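Local coordinates for designed helical repeat protein (Synthetic construct, PDB 5CWG) that has no known natural function and was designed de novo as a repeat protein of helices, a test of how far repeat architectures can be reached by computation, at residues G74-I77 with S78-A81; A159-E162 with I163-R166; A184-E187 with F188-K191. All blocks are in the same frame, centred on the assembly; numbering follows the deposited sequence.

Three local contacts sample the parts a helical repeat protein is built from: a helix start, and two amphipathic helical turns on successive helices. Contact 1, residues 74-81, leads out of the loop after helix 53-73 into helix 77-98. Contacts 2 and 3 lie on helices 153-173 and 177-195, which follow each other in the chain. Their centres are about 11 Å apart and they touch directly: Ala159 CB meets Phe188 CD1 at 3.5 Å, and Ile163 CG1 meets Ala184 CB at 3.8 Å. Contact 1 sits on the opposite side of the chain's centre, its centre about 27 Å from that of contact 2 and about 32 Å from that of contact 3.

Contact 1. Residues G74-I77 with S78-A81; sequences GYDI and SEAA
Asp76 caps the start of helix 77-98 by taking the amide of Glu79, a classic N-cap at the end of a helix-to-helix loop in this helical repeat fold. The loop opens at Gly74, the first residue to leave helix 53-73; its positive phi of 87° would jam a side chain against the preceding carbonyl oxygen, hence glycine. Tyr75 turns its ring away from the new helix, toward Ala70 and Ile127, and its hydroxyl is hydrogen-bonded to the backbone oxygen of Tyr125. With CG of Asp76 anti to its own N (chi1 -177°), the carboxylate swings over the first turn, where Asp76 OD2 uses its anti lone pair to accept from Glu79 N at 3.0 Å. The backbone completes the grip, Asp76 O accepting from Ala80 N at 3.0 Å. A short acid suits this place because its oxygen reaches the amide of Glu79, and its charge is probably favoured by the helix start. Ile77 follows, branched and buried, and packs on Val67 and Val16. Small Ala80 lets the helix lie close to Ala70 and Ile127. The next rung of the helix is set by Ile77 O, which receives Ala81 N at 3.0 Å.

Contact 2. Residues A159-E162 with I163-R166; sequences AIEE and IRKR
Glu161 and Arg164, three residues apart, and Glu162 and Arg166, four apart, form two salt bridges on the outer side of helix 153-173, while Ala159, Ile160 and Ile163 belong to its buried side. The buried part is apolar and close-fitting. Ile163 lays CG1 against the helix backbone, 3.4 Å from Ala159 O. Branched isoleucines fill this side, Ile163 packing on Leu112 and Val141 and Ile160 on Leu108 and Phe138, with the small Ala159 between helices. Behind them Arg164 N donates to Ile160 O at 2.9 Å, part of the regular helical ladder.

The outer side is polar and partly wetted. Glu161 bends at chi2 (-74°), which brings its carboxylate alongside Arg164, both chains pointing the same way. Glu161 OE1, met on its syn side, receives Arg164 NH1 at 2.7 Å, but the bond is bent, with an N-H...O angle of 134°. A water donates to Glu161 OE2 and is only weakly held by Arg164 NH1.

Glu162 sends its chain across Arg166. Glu162 OE2 accepts from Arg166 NH1 at 2.8 Å, lying in the guanidinium plane although NH1 stands 31° out of the carboxylate plane. A second water accepts from Arg166 NH1 and donates to Glu162 OE1, bridging the pair a second time. Both arginines have further salt-bridge partners, Arg164 NH2 reaching Glu115 on helix 103-123 and Arg166 NE reaching Glu169. Long charged side chains suit this partly exposed side, where their ends can reach one another and water, and the division into an alanine-isoleucine face and a glutamate-arginine-lysine face is that of an amphipathic helix in an alpha-helical repeat protein.

Contact 3. Residues A184-E187 with F188-K191; sequences AAEE and FRKK
Backbone hydrogen bonds of the i to i+4 kind run through residues 184-191, among them Phe188 N to Ala184 O at 3.1 Å and Arg189 N to Ala185 O at 3.0 Å. This is one amphipathic stretch of helix 177-195, the last helix of the repeat array. Ala184 and Ala185 form its inner side, small enough for close approach to helices 153-173 and 127-148. Phe188 continues that side: CG stands anti to the backbone N (chi1 176°), which carries the ring away from the preceding turn and onto Val141.

At the border of the packed side, in one of two conformers of Glu186, its OE2 receives Arg189 NE in a salt bridge whose hydrogen bond is weak, 3.2 Å long and bent to 125°. Each residue has a stronger partner elsewhere: Glu186 OE1 pairs with Arg140 of helix 127-148, and Arg189 NH1 with Glu193. A leucine in place of Arg189 would probably leave Glu193 without its ion-pair mate and remove the weak bond to Glu186. Farther round, the exposed lysines suit the solvent side. The extended Lys190 lays CG 3.3 Å from Glu186 O, and its NZ remains 4.1 Å from Glu187 OE2, too far for a salt bridge.

Contact 1. Residues G74-I77 with S78-A81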
loop_
_atom_site.group_PDB
_atom_site.type_symbol
_atom_site.label_atom_id
_atom_site.label_comp_id
_atom_site.label_asym_id
_atom_site.label_seq_id
_atom_site.Cartn_x
_atom_site.Cartn_y
_atom_site.Cartn_z
ATOM N N GLY A 74 8.741 0.706 17.289
ATOM C CA GLY A 74 10.199 0.770 17.262
ATOM C C GLY A 74 10.838 0.863 15.890
ATOM O O GLY A 74 11.942 0.358 15.688
ATOM N N TYR A 75 10.173 1.521 14.946
ATOM C CA TYR A 75 10.731 1.708 13.613
ATOM C C TYR A 75 11.082 3.164 13.382
ATOM O O TYR A 75 10.411 4.073 13.855
ATOM C CB TYR A 75 9.741 1.243 12.554
ATOM C CG TYR A 75 9.489 -0.239 12.539
ATOM C CD1 TYR A 75 8.681 -0.841 13.500
ATOM C CD2 TYR A 75 10.096 -1.053 11.597
ATOM C CE1 TYR A 75 8.476 -2.204 13.500
ATOM C CE2 TYR A 75 9.888 -2.411 11.578
ATOM C CZ TYR A 75 9.082 -2.990 12.551
ATOM O OH TYR A 75 8.856 -4.349 12.580
ATOM N N ASP A 76 12.132 3.374 12.609
ATOM C CA ASP A 76 12.531 4.727 12.248
ATOM C C ASP A 76 11.424 5.406 11.453
ATOM O O ASP A 76 10.909 4.853 10.472
ATOM C CB ASP A 76 13.809 4.688 11.407
ATOM C CG ASP A 76 14.315 6.064 11.069
ATOM O OD1 ASP A 76 15.039 6.648 11.880
ATOM O OD2 ASP A 76 13.964 6.576 9.988
ATOM N N ILE A 77 11.063 6.615 11.859
ATOM C CA ILE A 77 9.909 7.282 11.275
ATOM C C ILE A 77 10.128 7.615 9.799
ATOM O O ILE A 77 9.244 7.415 8.982
ATOM C CB ILE A 77 9.571 8.573 12.058
ATOM C CG1 ILE A 77 9.101 8.269 13.499
ATOM C CG2 ILE A 77 8.528 9.405 11.327
ATOM C CD1 ILE A 77 8.060 7.193 13.634
ATOM N N SER A 78 11.281 8.175 9.467
ATOM C CA SER A 78 11.516 8.582 8.083
ATOM C C SER A 78 11.581 7.377 7.158
ATOM O O SER A 78 11.034 7.412 6.048
ATOM C CB SER A 78 12.775 9.424 7.993
ATOM O OG SER A 78 12.584 10.700 8.547
ATOM N N GLU A 79 12.261 6.324 7.582
ATOM C CA GLU A 79 12.334 5.153 6.745
ATOM C C GLU A 79 10.955 4.536 6.550
ATOM O O GLU A 79 10.630 4.054 5.474
ATOM C CB GLU A 79 13.343 4.163 7.311
ATOM C CG GLU A 79 14.809 4.657 7.215
ATOM C CD GLU A 79 15.812 3.743 7.893
ATOM O OE1 GLU A 79 17.030 4.042 7.835
ATOM O OE2 GLU A 79 15.399 2.733 8.499
ATOM N N ALA A 80 10.142 4.556 7.598
ATOM C CA ALA A 80 8.791 4.024 7.510
ATOM C C ALA A 80 7.944 4.810 6.502
ATOM O O ALA A 80 7.235 4.224 5.678
ATOM C CB ALA A 80 8.113 4.031 8.905
ATOM N N ALA A 81 8.034 6.131 6.557
ATOM C CA ALA A 81 7.289 6.973 5.626
ATOM C C ALA A 81 7.702 6.686 4.197
ATOM O O ALA A 81 6.861 6.592 3.286
ATOM C CB ALA A 81 7.510 8.412 5.955
#

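Contact 2. Residues A159-E162 with I163-R166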
loop_
_atom_site.group_PDB
_atom_site.type_symbol
_atom_site.label_atom_id
_atom_site.label_comp_id
_atom_site.label_asym_id
_atom_site.label_seq_id
_atom_site.Cartn_x
_atom_site.Cartn_y
_atom_site.Cartn_z
ATOM N N ALA A 159 -11.045 -10.771 -5.634
ATOM C CA ALA A 159 -9.705 -11.353 -5.627
ATOM C C ALA A 159 -8.878 -10.768 -4.494
ATOM O O ALA A 159 -8.160 -11.516 -3.777
ATOM C CB ALA A 159 -9.006 -11.144 -6.955
ATOM N N ILE A 160 -8.947 -9.453 -4.316
ATOM C CA ILE A 160 -8.193 -8.805 -3.260
ATOM C C ILE A 160 -8.781 -9.146 -1.899
ATOM O O ILE A 160 -8.046 -9.388 -0.939
ATOM C CB ILE A 160 -8.058 -7.275 -3.473
ATOM C CG1 ILE A 160 -7.386 -6.993 -4.814
ATOM C CG2 ILE A 160 -7.271 -6.644 -2.340
ATOM C CD1 ILE A 160 -7.566 -5.568 -5.238
ATOM N N GLU A 161 -10.103 -9.238 -1.797
ATOM C CA GLU A 161 -10.732 -9.649 -0.540
ATOM C C GLU A 161 -10.282 -11.048 -0.144
ATOM O O GLU A 161 -10.121 -11.328 1.044
ATOM C CB GLU A 161 -12.270 -9.593 -0.637
ATOM C CG GLU A 161 -12.845 -8.195 -0.660
ATOM C CD GLU A 161 -12.829 -7.462 0.667
ATOM O OE1 GLU A 161 -12.019 -7.793 1.561
ATOM O OE2 GLU A 161 -13.625 -6.520 0.799
ATOM N N GLU A 162 -10.093 -11.939 -1.112
ATOM C CA GLU A 162 -9.636 -13.275 -0.788
ATOM C C GLU A 162 -8.210 -13.224 -0.226
ATOM O O GLU A 162 -7.880 -13.935 0.718
ATOM C CB GLU A 162 -9.779 -14.206 -1.996
ATOM C CG GLU A 162 -9.109 -15.539 -1.851
ATOM C CD GLU A 162 -9.750 -16.456 -0.822
ATOM O OE1 GLU A 162 -10.890 -16.198 -0.351
ATOM O OE2 GLU A 162 -9.087 -17.469 -0.500
ATOM N N ILE A 163 -7.357 -12.377 -0.797
ATOM C CA ILE A 163 -6.023 -12.186 -0.234
ATOM C C ILE A 163 -6.140 -11.696 1.220
ATOM O O ILE A 163 -5.462 -12.213 2.109
ATOM C CB ILE A 163 -5.175 -11.225 -1.079
ATOM C CG1 ILE A 163 -5.012 -11.773 -2.486
ATOM C CG2 ILE A 163 -3.822 -11.023 -0.416
ATOM C CD1 ILE A 163 -4.425 -10.733 -3.459
ATOM N N ARG A 164 -6.972 -10.687 1.449
ATOM C CA ARG A 164 -7.171 -10.168 2.788
ATOM C C ARG A 164 -7.662 -11.259 3.745
ATOM O O ARG A 164 -7.201 -11.342 4.879
ATOM C CB ARG A 164 -8.161 -9.007 2.762
ATOM C CG ARG A 164 -7.624 -7.755 2.129
ATOM C CD ARG A 164 -8.623 -6.626 2.173
ATOM N NE ARG A 164 -8.814 -6.169 3.559
ATOM C CZ ARG A 164 -9.971 -5.945 4.165
ATOM N NH1 ARG A 164 -11.108 -6.109 3.509
ATOM N NH2 ARG A 164 -9.972 -5.537 5.434
ATOM N N LYS A 165 -8.568 -12.107 3.274
ATOM C CA LYS A 165 -9.125 -13.167 4.092
ATOM C C LYS A 165 -8.063 -14.200 4.473
ATOM O O LYS A 165 -8.038 -14.729 5.596
ATOM C CB LYS A 165 -10.248 -13.859 3.333
ATOM C CG LYS A 165 -10.951 -14.927 4.103
ATOM C CD LYS A 165 -11.964 -15.634 3.225
ATOM C CE LYS A 165 -12.585 -16.828 3.933
ATOM N NZ LYS A 165 -13.704 -17.419 3.138
ATOM N N ARG A 166 -7.165 -14.506 3.548
ATOM C CA ARG A 166 -6.091 -15.437 3.840
ATOM C C ARG A 166 -5.036 -14.841 4.762
ATOM O O ARG A 166 -4.495 -15.529 5.641
ATOM C CB ARG A 166 -5.474 -15.931 2.542
ATOM C CG ARG A 166 -6.449 -16.711 1.653
ATOM C CD ARG A 166 -6.633 -18.194 2.041
ATOM N NE ARG A 166 -7.438 -18.438 3.235
ATOM C CZ ARG A 166 -8.770 -18.464 3.275
ATOM N NH1 ARG A 166 -9.493 -18.235 2.190
ATOM N NH2 ARG A 166 -9.389 -18.720 4.421
HETATM O O HOH W 1 -14.197 -5.630 3.115
HETATM O O HOH W 2 -12.257 -18.199 0.921
#

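Contact 3. Residues A184-E187 with F188-K191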
loop_
_atom_site.group_PDB
_atom_site.type_symbol
_atom_site.label_atom_id
_atom_site.label_comp_id
_atom_site.label_asym_id
_atom_site.label_seq_id
_atom_site.Cartn_x
_atom_site.Cartn_y
_atom_site.Cartn_z
ATOM N N ALA A 184 -2.374 -16.760 -2.153
ATOM C CA ALA A 184 -3.699 -16.333 -2.590
ATOM C C ALA A 184 -3.654 -15.678 -3.984
ATOM O O ALA A 184 -4.526 -15.908 -4.823
ATOM C CB ALA A 184 -4.326 -15.393 -1.572
ATOM N N ALA A 185 -2.666 -14.842 -4.205
ATOM C CA ALA A 185 -2.543 -14.210 -5.522
ATOM C C ALA A 185 -2.268 -15.246 -6.616
ATOM O O ALA A 185 -2.810 -15.145 -7.713
ATOM C CB ALA A 185 -1.463 -13.155 -5.515
ATOM N N GLU A 186 -1.427 -16.238 -6.335
ATOM C CA GLU A 186 -1.147 -17.262 -7.338
ATOM C C GLU A 186 -2.369 -18.140 -7.633
ATOM O O GLU A 186 -2.553 -18.602 -8.766
ATOM C CB GLU A 186 0.062 -18.126 -6.947
ATOM C CG GLU A 186 1.416 -17.387 -6.900
ATOM C CD GLU A 186 1.770 -16.644 -8.183
ATOM O OE1 GLU A 186 2.104 -15.444 -8.105
ATOM O OE2 GLU A 186 1.730 -17.254 -9.272
ATOM N N GLU A 187 -3.200 -18.379 -6.625
ATOM C CA GLU A 187 -4.448 -19.084 -6.852
ATOM C C GLU A 187 -5.344 -18.306 -7.802
ATOM O O GLU A 187 -5.927 -18.905 -8.694
ATOM C CB GLU A 187 -5.158 -19.361 -5.525
ATOM C CG GLU A 187 -4.657 -20.587 -4.818
ATOM C CD GLU A 187 -5.186 -21.850 -5.464
ATOM O OE1 GLU A 187 -6.403 -22.097 -5.388
ATOM O OE2 GLU A 187 -4.395 -22.581 -6.066
ATOM N N PHE A 188 -5.451 -16.994 -7.622
ATOM C CA PHE A 188 -6.254 -16.200 -8.545
ATOM C C PHE A 188 -5.680 -16.260 -9.952
ATOM O O PHE A 188 -6.415 -16.402 -10.938
ATOM C CB PHE A 188 -6.363 -14.747 -8.099
ATOM C CG PHE A 188 -7.110 -13.898 -9.082
ATOM C CD1 PHE A 188 -8.494 -13.870 -9.089
ATOM C CD2 PHE A 188 -6.437 -13.158 -10.038
ATOM C CE1 PHE A 188 -9.185 -13.097 -10.007
ATOM C CE2 PHE A 188 -7.130 -12.394 -10.962
ATOM C CZ PHE A 188 -8.494 -12.375 -10.947
ATOM N N ARG A 189 -4.370 -16.109 -10.057
ATOM C CA ARG A 189 -3.734 -16.141 -11.360
ATOM C C ARG A 189 -4.047 -17.439 -12.092
ATOM O O ARG A 189 -4.373 -17.405 -13.288
ATOM C CB ARG A 189 -2.229 -15.941 -11.247
ATOM C CG ARG A 189 -1.543 -15.889 -12.589
ATOM C CD ARG A 189 -0.082 -16.160 -12.420
ATOM N NE ARG A 189 0.159 -17.558 -12.060
ATOM C CZ ARG A 189 0.493 -18.519 -12.917
ATOM N NH1 ARG A 189 0.665 -18.251 -14.205
ATOM N NH2 ARG A 189 0.682 -19.754 -12.475
ATOM N N LYS A 190 -3.937 -18.568 -11.403
ATOM C CA LYS A 190 -4.250 -19.849 -12.012
ATOM C C LYS A 190 -5.674 -19.880 -12.546
ATOM O O LYS A 190 -5.908 -20.373 -13.652
ATOM C CB LYS A 190 -4.025 -20.983 -11.026
ATOM C CG LYS A 190 -2.573 -21.263 -10.759
ATOM C CD LYS A 190 -2.438 -22.265 -9.628
ATOM C CE LYS A 190 -0.994 -22.486 -9.221
ATOM N NZ LYS A 190 -0.921 -23.386 -8.037
ATOM N N LYS A 191 -6.624 -19.353 -11.769
ATOM C CA LYS A 191 -8.017 -19.341 -12.202
ATOM C C LYS A 191 -8.266 -18.380 -13.374
ATOM O O LYS A 191 -9.037 -18.679 -14.298
ATOM C CB LYS A 191 -8.929 -19.065 -11.010
ATOM C CG LYS A 191 -9.034 -20.298 -10.106
ATOM C CD LYS A 191 -10.071 -20.170 -9.002
ATOM C CE LYS A 191 -10.353 -21.540 -8.378
ATOM N NZ LYS A 191 -11.076 -21.426 -7.095
#